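Local coordinates for prolyl-tRNA synthetase (Giardia lamblia ATCC 50803, PDB 3IAL), which probably catalyses the ATP-dependent attachment of L-proline to tRNA(Pro), and holds the prolyl-adenylate intermediate in its active site in this crystal form, at residues Y465-D470 with P507-M512; P80-E85 with L117-T122; N326-T331 with E397-S402; S226-P231 with L278-S283. All blocks are in the same frame, centred on the assembly; numbering follows the deposited sequence. Where two conformers were deposited one is given.

Contact 1: Y465-D470 with P507-M512; sequences YTTEAD and PAVCYM
This is a packing contact of methyls against backbone carbonyls, with one water bridge, in the C-terminal domain of prolyl-tRNA synthetase: the loop leaving strand 459-464 lies against the lead-in to strand 510-515. Val509 does much of the touching. Its CG2, placed between the backbone N and the carbonyl carbon (CG1 sits at chi1 -58°), presses on the carbonyl of Tyr465, 3.4 Å from Tyr465 O, while CG1 lies 3.7 Å from the same Tyr465 O. That oxygen also takes a bond from a water, 2.9 Å from Tyr465 O, which donates its other hydrogen to Pro507 O. Tyr465 adds a CA-H...O contact of its own, with Tyr465 CA 3.4 Å from Pro507 O; the side chain leaves the backbone away from 507-512, though CB still touches Pro507 O. Further along, the methyl CG2 of Thr467 meets Cys510 SG at 3.6 Å. The Met512 chain is bent at chi2 (-60°), so that its CE arrives 3.6 Å from Thr466 O. The loop braces itself as well: Glu468 N donates to Thr466 OG1 at 2.9 Å, which makes an ST turn. Val509 and Cys510 both pair with Phe464, giving a classic beta bulge where the strands begin to run together. Strand 485-489 also packs, through His489, against Thr467, Cys510 and Met512, and Phe462 and Phe464 of strand 459-464 lie against Met512.

Contact 2: P80-E85 with L117-T122; sequences PTVIPE and LALRPT. With PR8 (5'-O-[(R)-hydroxy{[(2S)-pyrrolidin-2-ylcarbonyl]oxy}phosphoryl]adenosine), chain H.
Thr122 OG1 is held by two bonds: the pyrrolidine nitrogen of the prolyl-adenylate donates to it, with PR8 N 2.8 Å from Thr122 OG1, and Glu124 OE1 is its second hydrogen-bond partner. OG1 stands anti to the backbone N (chi1 177°). The chain reaches this point from an antiparallel ladder. Ile83 and Ala118 form its hydrogen-bonded pair, Ile83 N to Ala118 O and Ala118 N to Ile83 O, both 2.7 Å; Val82-Leu119 and Pro84-Leu117 are the non-hydrogen-bonded pairs flanking it. Past the strand, Arg120 N continues the pairing with Thr81 O, nearly along the C=O axis. The ladder thus leads from the three-stranded sheet 82-84, 111-119, 103-108 at the subunit interface into the proline pocket of the class II catalytic core, where Thr122 and Glu124 are consistent with the Thr-X-Glu loop of prolyl-tRNA synthetases. On the face of Val82 and Pro84, Leu117 CD1 reaches Val82 CB at 3.9 Å and CD2 reaches Pro84 CA at 3.8 Å. Ile83 CD1 rests 3.7 Å from Arg120 CB, the two side chains crossing at about a right angle. The extended Arg120 lays its guanidinium against Thr81, whose CA sits 3.6 Å above the plane of that group, over its centre; NH1 is bonded to Phe79 O and NE to Thr150 O. Thr81 OG1 is hydrogen-bonded to Glu167 of the second subunit, and Val82 O to Tyr42 of that second subunit.

Contact 3: N326-T331 with E397-S402; sequences NEIADT and EVMKVS
Packing of side chains joins helix 315-334 to the end of helix 395-399 and the residues after it, and Met399 supplies most of it. Its chain bends at chi2 (-86°) and again at chi3 (-69°), folding the thioether back onto helix 315-334, SD 3.6 Å from Glu327 O. The Met399 and Ile328 side chains cross at about a right angle, SD 4.0 Å from Ile328 CG1, and the terminal methyl CE reaches Glu327 CB at 3.9 Å. Ile328 CG2 meets Val398 CG1 at 4.1 Å, and Thr331 and Val401 lie alongside, pointing in opposite directions, CG2 to CG2 at 3.9 Å. The hydrogen bonding stays within helix 315-334. Thr331 OG1, anti to the carbonyl carbon (chi1 -65°), donates back to Glu327 O at 3.0 Å, nearly along the C=O axis; the same oxygen takes Thr331 N at 3.2 Å, so it accepts two bonds. In the anticodon-binding domain Ile304 of strand 302-307 touches Ile328, while Val416 and Ile417 of helix 416-438 touch Val398. Glu327 O and Thr331 OG1 are already bonded within their own helix, so the Met399 thioether, its CE 3.6 Å from Thr331 OG1, packs on them without a polar bond between the segments.

Contact 4: S226-P231 with L278-S283; sequences SDVVMP and LACALS
Helix 276-285 follows strand 263-274 in the class II catalytic core, consistent with motif 3 of that family, and here its Cys280-Ser283 side packs on the end of strand 222-229. The thiol of Cys280 beds into Val228: SG lies 3.5 Å from Val228 CG1, the branch that stands anti to the backbone N (chi1 172°). Met230 follows with a chain bent at chi2 (-76°) and chi3 (-73°), which curls the thioether along the helix. Its SD is 4.1 Å from Cys280 SG, and its methyl CE touches the hydroxymethyl of Ser283, 3.4 Å from OG. That hydroxyl is committed to the helix itself: Ser283 OG donates to Ala279 O at 2.7 Å from above the carbonyl plane, and Ser283 N makes the regular helical bond to the same oxygen. Beyond the strand, Pro231 brings the CG corner of its ring 3.3 Å from Ser283 O, a tight approach to an oxygen that also accepts from Lys19 NZ. Phe24 of helix 24-34 covers Met230, Pro231 and Ser283 together, whereas Thr238 on strand 235-245 lies against both Val228 and Cys280, and Leu278 and Leu282 of the helix pack on helix 52-71.

Overall arrangement
Contacts 2 and 4 are the two near the prolyl-adenylate. Contact 2 touches it directly through Thr122. In contact 4 the side chain of Ala279 is about 8 Å from the bound PR8. The centres of these two contacts are about 29 Å apart. Contact 4 is the most central, its centre about 8 Å from the centre of the chain. Contact 1 belongs to the C-terminal region, its nearest atoms about 10 Å from contact 4, yet it is about 38 Å centre to centre from contact 2. Contact 3, in the anticodon-binding domain, is the remote one: its centre is about 58 Å from that of contact 1 and about 51 Å from that of contact 2, on the opposite side of the chain's centre from both. Of the four, only contact 2 meets the second subunit.

Contact 1: Y465-D470 with P507-M512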
loop_
_atom_site.group_PDB
_atom_site.type_symbol
_atom_site.label_atom_id
_atom_site.label_comp_id
_atom_site.label_asym_id
_atom_site.label_seq_id
_atom_site.Cartn_x
_atom_site.Cartn_y
_atom_site.Cartn_z
ATOM N N TYR B 465 -24.390 35.708 -12.938
ATOM C CA TYR B 465 -25.680 35.545 -13.616
ATOM C C TYR B 465 -25.986 34.153 -14.202
ATOM O O TYR B 465 -27.126 33.894 -14.580
ATOM C CB TYR B 465 -25.817 36.604 -14.721
ATOM C CG TYR B 465 -25.142 36.239 -16.024
ATOM C CD1 TYR B 465 -25.872 35.654 -17.064
ATOM C CD2 TYR B 465 -23.787 36.466 -16.217
ATOM C CE1 TYR B 465 -25.267 35.318 -18.256
ATOM C CE2 TYR B 465 -23.173 36.125 -17.404
ATOM C CZ TYR B 465 -23.921 35.556 -18.424
ATOM O OH TYR B 465 -23.316 35.208 -19.608
ATOM N N THR B 466 -24.993 33.271 -14.297
ATOM C CA THR B 466 -25.205 31.965 -14.912
ATOM C C THR B 466 -24.216 30.893 -14.440
ATOM O O THR B 466 -23.084 31.188 -14.066
ATOM C CB THR B 466 -25.104 32.056 -16.448
ATOM O OG1 THR B 466 -25.485 30.805 -17.022
ATOM C CG2 THR B 466 -23.670 32.393 -16.891
ATOM N N THR B 467 -24.663 29.645 -14.462
ATOM C CA THR B 467 -23.786 28.508 -14.228
ATOM C C THR B 467 -23.597 27.739 -15.526
ATOM O O THR B 467 -22.993 26.671 -15.528
ATOM C CB THR B 467 -24.369 27.556 -13.170
ATOM O OG1 THR B 467 -25.574 26.953 -13.672
ATOM C CG2 THR B 467 -24.651 28.307 -11.884
ATOM N N GLU B 468 -24.115 28.299 -16.621
ATOM C CA GLU B 468 -24.107 27.653 -17.921
ATOM C C GLU B 468 -22.863 28.074 -18.725
ATOM O O GLU B 468 -22.054 28.897 -18.267
ATOM C CB GLU B 468 -25.418 27.981 -18.670
ATOM C CG GLU B 468 -26.682 27.458 -17.936
ATOM C CD GLU B 468 -28.015 27.877 -18.577
ATOM O OE1 GLU B 468 -28.055 28.807 -19.411
ATOM O OE2 GLU B 468 -29.044 27.270 -18.221
ATOM N N ALA B 469 -22.731 27.504 -19.917
ATOM C CA ALA B 469 -21.512 27.596 -20.722
ATOM C C ALA B 469 -21.116 29.017 -21.124
ATOM O O ALA B 469 -19.925 29.301 -21.245
ATOM C CB ALA B 469 -21.634 26.701 -21.972
ATOM N N ASP B 470 -22.091 29.909 -21.301
ATOM C CA ASP B 470 -21.786 31.298 -21.683
ATOM C C ASP B 470 -21.018 32.088 -20.612
ATOM O O ASP B 470 -20.466 33.148 -20.896
ATOM C CB ASP B 470 -23.040 32.064 -22.164
ATOM C CG ASP B 470 -24.222 31.945 -21.214
ATOM O OD1 ASP B 470 -24.016 31.808 -19.990
ATOM O OD2 ASP B 470 -25.371 31.994 -21.701
ATOM N N PRO B 507 -29.613 39.532 -13.249
ATOM C CA PRO B 507 -29.959 38.889 -11.982
ATOM C C PRO B 507 -28.995 37.755 -11.644
ATOM O O PRO B 507 -28.589 37.009 -12.544
ATOM C CB PRO B 507 -31.371 38.344 -12.231
ATOM C CG PRO B 507 -31.892 39.118 -13.396
ATOM C CD PRO B 507 -30.704 39.414 -14.235
ATOM N N ALA B 508 -28.619 37.647 -10.371
ATOM C CA ALA B 508 -27.674 36.622 -9.936
ATOM C C ALA B 508 -28.399 35.306 -9.675
ATOM O O ALA B 508 -29.470 35.295 -9.065
ATOM C CB ALA B 508 -26.930 37.072 -8.685
ATOM N N VAL B 509 -27.812 34.205 -10.143
ATOM C CA VAL B 509 -28.335 32.859 -9.865
ATOM C C VAL B 509 -27.397 32.015 -8.990
ATOM O O VAL B 509 -27.758 30.912 -8.606
ATOM C CB VAL B 509 -28.625 32.074 -11.170
ATOM C CG1 VAL B 509 -29.609 32.830 -12.039
ATOM C CG2 VAL B 509 -27.333 31.794 -11.942
ATOM N N CYS B 510 -26.205 32.525 -8.680
ATOM C CA CYS B 510 -25.225 31.790 -7.869
ATOM C C CYS B 510 -24.108 32.719 -7.406
ATOM O O CYS B 510 -24.011 33.859 -7.874
ATOM C CB CYS B 510 -24.603 30.652 -8.682
ATOM S SG CYS B 510 -23.530 31.226 -10.053
ATOM N N TYR B 511 -23.268 32.224 -6.496
ATOM C CA TYR B 511 -22.005 32.885 -6.160
ATOM C C TYR B 511 -20.860 32.087 -6.770
ATOM O O TYR B 511 -20.627 30.934 -6.401
ATOM C CB TYR B 511 -21.809 32.998 -4.648
ATOM C CG TYR B 511 -22.947 33.691 -3.950
ATOM C CD1 TYR B 511 -23.047 35.079 -3.941
ATOM C CD2 TYR B 511 -23.934 32.956 -3.304
ATOM C CE1 TYR B 511 -24.110 35.718 -3.306
ATOM C CE2 TYR B 511 -24.988 33.577 -2.663
ATOM C CZ TYR B 511 -25.075 34.954 -2.668
ATOM O OH TYR B 511 -26.129 35.553 -2.030
ATOM N N MET B 512 -20.160 32.694 -7.719
ATOM C CA MET B 512 -18.985 32.071 -8.296
ATOM C C MET B 512 -17.783 32.379 -7.422
ATOM O O MET B 512 -17.787 33.358 -6.660
ATOM C CB MET B 512 -18.738 32.554 -9.728
ATOM C CG MET B 512 -19.622 31.889 -10.759
ATOM S SD MET B 512 -19.395 30.098 -10.808
ATOM C CE MET B 512 -20.330 29.682 -12.275
HETATM O O HOH W 1 -29.223 35.900 -14.708
#

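Contact 2: P80-E85 with L117-T122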
loop_
_atom_site.group_PDB
_atom_site.type_symbol
_atom_site.label_atom_id
_atom_site.label_comp_id
_atom_site.label_asym_id
_atom_site.label_seq_id
_atom_site.Cartn_x
_atom_site.Cartn_y
_atom_site.Cartn_z
ATOM N N PRO B 80 -3.494 -3.397 -13.584
ATOM C CA PRO B 80 -2.209 -3.172 -14.238
ATOM C C PRO B 80 -1.968 -1.709 -14.580
ATOM O O PRO B 80 -2.915 -0.937 -14.734
ATOM C CB PRO B 80 -2.326 -3.975 -15.535
ATOM C CG PRO B 80 -3.320 -5.015 -15.249
ATOM C CD PRO B 80 -4.307 -4.372 -14.332
ATOM N N THR B 81 -0.698 -1.348 -14.698
ATOM C CA THR B 81 -0.287 0.012 -15.020
ATOM C C THR B 81 -0.514 0.317 -16.491
ATOM O O THR B 81 -0.727 1.471 -16.875
ATOM C CB THR B 81 1.211 0.194 -14.706
ATOM O OG1 THR B 81 1.442 -0.136 -13.335
ATOM C CG2 THR B 81 1.684 1.621 -14.988
ATOM N N VAL B 82 -0.451 -0.715 -17.316
ATOM C CA VAL B 82 -0.490 -0.542 -18.764
ATOM C C VAL B 82 -1.921 -0.675 -19.280
ATOM O O VAL B 82 -2.658 -1.569 -18.858
ATOM C CB VAL B 82 0.447 -1.544 -19.475
ATOM C CG1 VAL B 82 1.906 -1.060 -19.386
ATOM C CG2 VAL B 82 0.300 -2.967 -18.891
ATOM N N ILE B 83 -2.308 0.237 -20.170
ATOM C CA ILE B 83 -3.626 0.223 -20.784
ATOM C C ILE B 83 -3.440 0.078 -22.287
ATOM O O ILE B 83 -2.722 0.870 -22.888
ATOM C CB ILE B 83 -4.420 1.522 -20.505
ATOM C CG1 ILE B 83 -4.541 1.787 -19.003
ATOM C CG2 ILE B 83 -5.827 1.432 -21.095
ATOM C CD1 ILE B 83 -5.326 3.036 -18.663
ATOM N N PRO B 84 -4.084 -0.930 -22.905
ATOM C CA PRO B 84 -3.927 -1.086 -24.348
ATOM C C PRO B 84 -4.548 0.085 -25.112
ATOM O O PRO B 84 -5.568 0.625 -24.687
ATOM C CB PRO B 84 -4.654 -2.403 -24.648
ATOM C CG PRO B 84 -5.606 -2.582 -23.523
ATOM C CD PRO B 84 -5.016 -1.916 -22.333
ATOM N N GLU B 85 -3.922 0.478 -26.218
ATOM C CA GLU B 85 -4.359 1.648 -26.995
ATOM C C GLU B 85 -5.842 1.619 -27.378
ATOM O O GLU B 85 -6.505 2.648 -27.335
ATOM C CB GLU B 85 -3.512 1.815 -28.262
ATOM C CG GLU B 85 -3.829 3.102 -29.021
ATOM C CD GLU B 85 -2.796 3.446 -30.076
ATOM O OE1 GLU B 85 -2.359 2.538 -30.816
ATOM O OE2 GLU B 85 -2.426 4.635 -30.171
ATOM N N LEU B 117 0.973 0.148 -25.587
ATOM C CA LEU B 117 0.428 0.233 -24.232
ATOM C C LEU B 117 0.681 1.598 -23.634
ATOM O O LEU B 117 1.820 2.063 -23.597
ATOM C CB LEU B 117 1.065 -0.822 -23.328
ATOM C CG LEU B 117 0.904 -2.286 -23.746
ATOM C CD1 LEU B 117 1.646 -3.162 -22.762
ATOM C CD2 LEU B 117 -0.561 -2.665 -23.821
ATOM N N ALA B 118 -0.378 2.244 -23.163
ATOM C CA ALA B 118 -0.240 3.519 -22.474
ATOM C C ALA B 118 -0.036 3.273 -20.986
ATOM O O ALA B 118 -0.669 2.393 -20.402
ATOM C CB ALA B 118 -1.461 4.387 -22.705
ATOM N N LEU B 119 0.862 4.033 -20.370
ATOM C CA LEU B 119 0.919 4.071 -18.920
ATOM C C LEU B 119 -0.310 4.867 -18.474
ATOM O O LEU B 119 -0.562 5.951 -18.997
ATOM C CB LEU B 119 2.196 4.751 -18.436
ATOM C CG LEU B 119 3.531 4.158 -18.899
ATOM C CD1 LEU B 119 4.664 4.874 -18.184
ATOM C CD2 LEU B 119 3.598 2.653 -18.649
ATOM N N ARG B 120 -1.079 4.318 -17.539
ATOM C CA ARG B 120 -2.332 4.938 -17.098
ATOM C C ARG B 120 -2.180 6.405 -16.659
ATOM O O ARG B 120 -1.410 6.704 -15.759
ATOM C CB ARG B 120 -2.972 4.123 -15.966
ATOM C CG ARG B 120 -2.082 3.904 -14.765
ATOM C CD ARG B 120 -2.789 3.056 -13.725
ATOM N NE ARG B 120 -1.822 2.633 -12.724
ATOM C CZ ARG B 120 -1.843 1.481 -12.066
ATOM N NH1 ARG B 120 -2.798 0.576 -12.256
ATOM N NH2 ARG B 120 -0.868 1.235 -11.211
ATOM N N PRO B 121 -2.882 7.327 -17.328
ATOM C CA PRO B 121 -2.988 8.694 -16.795
ATOM C C PRO B 121 -4.105 8.823 -15.767
ATOM O O PRO B 121 -4.137 9.765 -14.981
ATOM C CB PRO B 121 -3.320 9.514 -18.035
ATOM C CG PRO B 121 -4.080 8.578 -18.908
ATOM C CD PRO B 121 -3.413 7.233 -18.701
ATOM N N THR B 122 -5.025 7.872 -15.828
ATOM C CA THR B 122 -6.171 7.750 -14.945
ATOM C C THR B 122 -6.822 6.491 -15.516
ATOM O O THR B 122 -6.568 6.142 -16.678
ATOM C CB THR B 122 -7.115 8.983 -15.001
ATOM O OG1 THR B 122 -8.249 8.756 -14.151
ATOM C CG2 THR B 122 -7.572 9.254 -16.436
HETATM C C PR8 H . -9.787 12.167 -11.767
HETATM N N PR8 H . -10.130 9.861 -12.405
HETATM O O PR8 H . -8.690 12.024 -12.310
HETATM P P PR8 H . -9.140 14.481 -11.133
HETATM N N1 PR8 H . 0.317 16.118 -9.630
HETATM C C2 PR8 H . -0.194 15.800 -8.445
HETATM N N3 PR8 H . -1.499 15.583 -8.270
HETATM C C4 PR8 H . -2.356 15.681 -9.285
HETATM C C5 PR8 H . -1.859 16.022 -10.539
HETATM C C6 PR8 H . -0.493 16.238 -10.699
HETATM N N6 PR8 H . 0.000 16.557 -11.896
HETATM N N7 PR8 H . -2.887 16.057 -11.378
HETATM C C8 PR8 H . -3.990 15.754 -10.689
HETATM N N9 PR8 H . -3.676 15.530 -9.405
HETATM C CA PR8 H . -10.761 10.990 -11.699
HETATM C CB PR8 H . -10.925 10.570 -10.248
HETATM C CD PR8 H . -10.212 8.698 -11.529
HETATM C CG PR8 H . -10.070 9.301 -10.126
HETATM C "C1'" PR8 H . -4.661 15.168 -8.336
HETATM O O10 PR8 H . -10.257 13.318 -11.216
HETATM O O1P PR8 H . -8.811 15.075 -12.454
HETATM C "C2'" PR8 H . -5.625 16.332 -8.000
HETATM O "O2'" PR8 H . -5.846 16.391 -6.582
HETATM O O2P PR8 H . -9.769 15.591 -10.157
HETATM C "C3'" PR8 H . -6.920 15.890 -8.641
HETATM O "O3'" PR8 H . -8.033 16.507 -7.991
HETATM C "C4'" PR8 H . -6.836 14.421 -8.267
HETATM O "O4'" PR8 H . -5.530 14.077 -8.778
HETATM C "C5'" PR8 H . -7.956 13.670 -8.953
HETATM O "O5'" PR8 H . -7.881 13.853 -10.353
#

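Contact 3: N326-T331 with E397-S402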
loop_
_atom_site.group_PDB
_atom_site.type_symbol
_atom_site.label_atom_id
_atom_site.label_comp_id
_atom_site.label_asym_id
_atom_site.label_seq_id
_atom_site.Cartn_x
_atom_site.Cartn_y
_atom_site.Cartn_z
ATOM N N ASN B 326 12.584 5.308 29.301
ATOM C CA ASN B 326 12.113 4.050 28.707
ATOM C C ASN B 326 10.716 3.647 29.183
ATOM O O ASN B 326 9.897 3.204 28.384
ATOM C CB ASN B 326 13.109 2.910 28.976
ATOM C CG ASN B 326 14.424 3.079 28.216
ATOM O OD1 ASN B 326 14.452 3.609 27.113
ATOM N ND2 ASN B 326 15.516 2.609 28.809
ATOM N N GLU B 327 10.446 3.806 30.476
ATOM C CA GLU B 327 9.119 3.520 31.029
ATOM C C GLU B 327 8.049 4.459 30.472
ATOM O O GLU B 327 6.898 4.054 30.298
ATOM C CB GLU B 327 9.122 3.619 32.557
ATOM C CG GLU B 327 9.974 2.576 33.266
ATOM C CD GLU B 327 10.027 2.805 34.767
ATOM O OE1 GLU B 327 8.970 3.127 35.355
ATOM O OE2 GLU B 327 11.121 2.670 35.359
ATOM N N ILE B 328 8.422 5.717 30.225
ATOM C CA ILE B 328 7.536 6.659 29.545
ATOM C C ILE B 328 7.311 6.201 28.100
ATOM O O ILE B 328 6.172 6.086 27.654
ATOM C CB ILE B 328 8.096 8.095 29.562
ATOM C CG1 ILE B 328 8.060 8.664 30.986
ATOM C CG2 ILE B 328 7.300 8.999 28.641
ATOM C CD1 ILE B 328 8.576 10.095 31.088
ATOM N N ALA B 329 8.398 5.917 27.385
ATOM C CA ALA B 329 8.292 5.445 26.005
ATOM C C ALA B 329 7.417 4.186 25.889
ATOM O O ALA B 329 6.558 4.112 25.011
ATOM C CB ALA B 329 9.677 5.200 25.411
ATOM N N ASP B 330 7.626 3.218 26.779
ATOM C CA ASP B 330 6.899 1.946 26.733
ATOM C C ASP B 330 5.400 2.121 26.984
ATOM O O ASP B 330 4.588 1.507 26.305
ATOM C CB ASP B 330 7.490 0.928 27.724
ATOM C CG ASP B 330 8.867 0.412 27.298
ATOM O OD1 ASP B 330 9.179 0.439 26.088
ATOM O OD2 ASP B 330 9.639 -0.032 28.181
ATOM N N THR B 331 5.045 2.957 27.958
ATOM C CA THR B 331 3.645 3.309 28.208
ATOM C C THR B 331 3.003 3.997 26.989
ATOM O O THR B 331 1.932 3.590 26.530
ATOM C CB THR B 331 3.528 4.220 29.443
ATOM O OG1 THR B 331 3.949 3.495 30.603
ATOM C CG2 THR B 331 2.094 4.701 29.647
ATOM N N GLU B 397 1.396 11.468 36.140
ATOM C CA GLU B 397 0.277 11.840 35.262
ATOM C C GLU B 397 0.529 11.358 33.830
ATOM O O GLU B 397 -0.354 10.775 33.208
ATOM C CB GLU B 397 0.056 13.356 35.292
ATOM C CG GLU B 397 -1.257 13.816 34.672
ATOM C CD GLU B 397 -1.514 15.306 34.854
ATOM O OE1 GLU B 397 -1.048 15.885 35.863
ATOM O OE2 GLU B 397 -2.195 15.901 33.988
ATOM N N VAL B 398 1.739 11.593 33.322
ATOM C CA VAL B 398 2.131 11.129 31.988
ATOM C C VAL B 398 1.997 9.602 31.826
ATOM O O VAL B 398 1.640 9.125 30.745
ATOM C CB VAL B 398 3.567 11.598 31.631
ATOM C CG1 VAL B 398 4.095 10.885 30.407
ATOM C CG2 VAL B 398 3.592 13.113 31.426
ATOM N N MET B 399 2.268 8.852 32.896
ATOM C CA MET B 399 2.123 7.389 32.885
ATOM C C MET B 399 0.658 6.958 33.112
ATOM O O MET B 399 0.300 5.807 32.854
ATOM C CB MET B 399 3.004 6.745 33.963
ATOM C CG MET B 399 4.494 7.134 33.929
ATOM S SD MET B 399 5.531 6.158 32.823
ATOM C CE MET B 399 5.547 4.575 33.653
ATOM N N LYS B 400 -0.175 7.881 33.593
ATOM C CA LYS B 400 -1.572 7.595 33.915
ATOM C C LYS B 400 -2.395 7.358 32.651
ATOM O O LYS B 400 -2.477 8.229 31.785
ATOM C CB LYS B 400 -2.173 8.745 34.722
ATOM C CG LYS B 400 -3.640 8.609 35.091
ATOM C CD LYS B 400 -4.020 9.777 35.990
ATOM C CE LYS B 400 -5.508 9.903 36.217
ATOM N NZ LYS B 400 -5.808 10.996 37.210
ATOM N N VAL B 401 -2.991 6.170 32.569
ATOM C CA VAL B 401 -3.832 5.764 31.454
ATOM C C VAL B 401 -5.137 5.210 32.017
ATOM O O VAL B 401 -5.115 4.312 32.862
ATOM C CB VAL B 401 -3.138 4.671 30.600
ATOM C CG1 VAL B 401 -4.046 4.206 29.463
ATOM C CG2 VAL B 401 -1.801 5.188 30.047
ATOM N N SER B 402 -6.260 5.770 31.573
ATOM C CA SER B 402 -7.577 5.252 31.914
ATOM C C SER B 402 -8.275 4.778 30.636
ATOM O O SER B 402 -8.066 5.333 29.553
ATOM C CB SER B 402 -8.422 6.299 32.654
ATOM O OG SER B 402 -8.756 7.387 31.812
#

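Contact 4: S226-P231 with L278-S283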
loop_
_atom_site.group_PDB
_atom_site.type_symbol
_atom_site.label_atom_id
_atom_site.label_comp_id
_atom_site.label_asym_id
_atom_site.label_seq_id
_atom_site.Cartn_x
_atom_site.Cartn_y
_atom_site.Cartn_z
ATOM N N SER B 226 -12.513 20.076 -4.357
ATOM C CA SER B 226 -12.053 20.811 -3.195
ATOM C C SER B 226 -10.852 21.641 -3.630
ATOM O O SER B 226 -9.772 21.099 -3.892
ATOM C CB SER B 226 -11.674 19.865 -2.057
ATOM O OG SER B 226 -11.268 20.607 -0.911
ATOM N N ASP B 227 -11.065 22.951 -3.744
ATOM C CA ASP B 227 -10.004 23.899 -4.070
ATOM C C ASP B 227 -9.428 24.484 -2.780
ATOM O O ASP B 227 -10.101 25.239 -2.088
ATOM C CB ASP B 227 -10.554 25.037 -4.936
ATOM C CG ASP B 227 -10.629 24.681 -6.393
ATOM O OD1 ASP B 227 -10.010 23.679 -6.817
ATOM O OD2 ASP B 227 -11.295 25.432 -7.136
ATOM N N VAL B 228 -8.184 24.139 -2.470
ATOM C CA VAL B 228 -7.588 24.499 -1.189
ATOM C C VAL B 228 -6.705 25.734 -1.343
ATOM O O VAL B 228 -5.801 25.746 -2.157
ATOM C CB VAL B 228 -6.751 23.345 -0.633
ATOM C CG1 VAL B 228 -5.971 23.786 0.607
ATOM C CG2 VAL B 228 -7.645 22.143 -0.317
ATOM N N VAL B 229 -6.966 26.766 -0.551
ATOM C CA VAL B 229 -6.109 27.944 -0.551
ATOM C C VAL B 229 -4.736 27.615 0.056
ATOM O O VAL B 229 -4.640 27.154 1.194
ATOM C CB VAL B 229 -6.729 29.115 0.216
ATOM C CG1 VAL B 229 -5.784 30.315 0.175
ATOM C CG2 VAL B 229 -8.098 29.468 -0.361
ATOM N N MET B 230 -3.687 27.854 -0.727
ATOM C CA MET B 230 -2.309 27.637 -0.301
ATOM C C MET B 230 -1.704 28.951 0.206
ATOM O O MET B 230 -2.243 30.027 -0.081
ATOM C CB MET B 230 -1.500 27.087 -1.471
ATOM C CG MET B 230 -1.981 25.708 -1.927
ATOM S SD MET B 230 -1.451 24.399 -0.810
ATOM C CE MET B 230 0.282 24.311 -1.224
ATOM N N PRO B 231 -0.591 28.876 0.961
ATOM C CA PRO B 231 -0.009 30.096 1.556
ATOM C C PRO B 231 0.402 31.181 0.561
ATOM O O PRO B 231 0.485 32.332 0.946
ATOM C CB PRO B 231 1.218 29.576 2.320
ATOM C CG PRO B 231 0.918 28.152 2.600
ATOM C CD PRO B 231 0.085 27.657 1.447
ATOM N N LEU B 278 -1.187 15.795 0.914
ATOM C CA LEU B 278 0.010 15.967 1.735
ATOM C C LEU B 278 0.601 17.364 1.527
ATOM O O LEU B 278 0.934 18.045 2.492
ATOM C CB LEU B 278 1.049 14.886 1.417
ATOM C CG LEU B 278 2.362 14.891 2.207
ATOM C CD1 LEU B 278 2.093 14.718 3.696
ATOM C CD2 LEU B 278 3.322 13.805 1.697
ATOM N N ALA B 279 0.706 17.798 0.275
ATOM C CA ALA B 279 1.162 19.157 -0.024
ATOM C C ALA B 279 0.397 20.195 0.810
ATOM O O ALA B 279 1.012 21.076 1.415
ATOM C CB ALA B 279 1.024 19.461 -1.502
ATOM N N CYS B 280 -0.931 20.075 0.847
ATOM C CA CYS B 280 -1.788 21.007 1.603
ATOM C C CYS B 280 -1.488 21.000 3.104
ATOM O O CYS B 280 -1.223 22.042 3.690
ATOM C CB CYS B 280 -3.270 20.690 1.388
ATOM S SG CYS B 280 -3.906 21.126 -0.240
ATOM N N ALA B 281 -1.522 19.818 3.707
ATOM C CA ALA B 281 -1.276 19.652 5.142
ATOM C C ALA B 281 0.078 20.215 5.561
ATOM O O ALA B 281 0.186 20.861 6.602
ATOM C CB ALA B 281 -1.358 18.195 5.519
ATOM N N LEU B 282 1.110 19.970 4.755
ATOM C CA LEU B 282 2.452 20.442 5.104
ATOM C C LEU B 282 2.532 21.956 4.957
ATOM O O LEU B 282 3.100 22.639 5.807
ATOM C CB LEU B 282 3.521 19.773 4.243
ATOM C CG LEU B 282 3.650 18.241 4.329
ATOM C CD1 LEU B 282 4.819 17.808 3.477
ATOM C CD2 LEU B 282 3.801 17.710 5.754
ATOM N N SER B 283 1.936 22.465 3.884
ATOM C CA SER B 283 2.100 23.858 3.488
ATOM C C SER B 283 1.331 24.802 4.402
ATOM O O SER B 283 1.833 25.868 4.777
ATOM C CB SER B 283 1.648 24.048 2.038
ATOM O OG SER B 283 2.508 23.360 1.129
#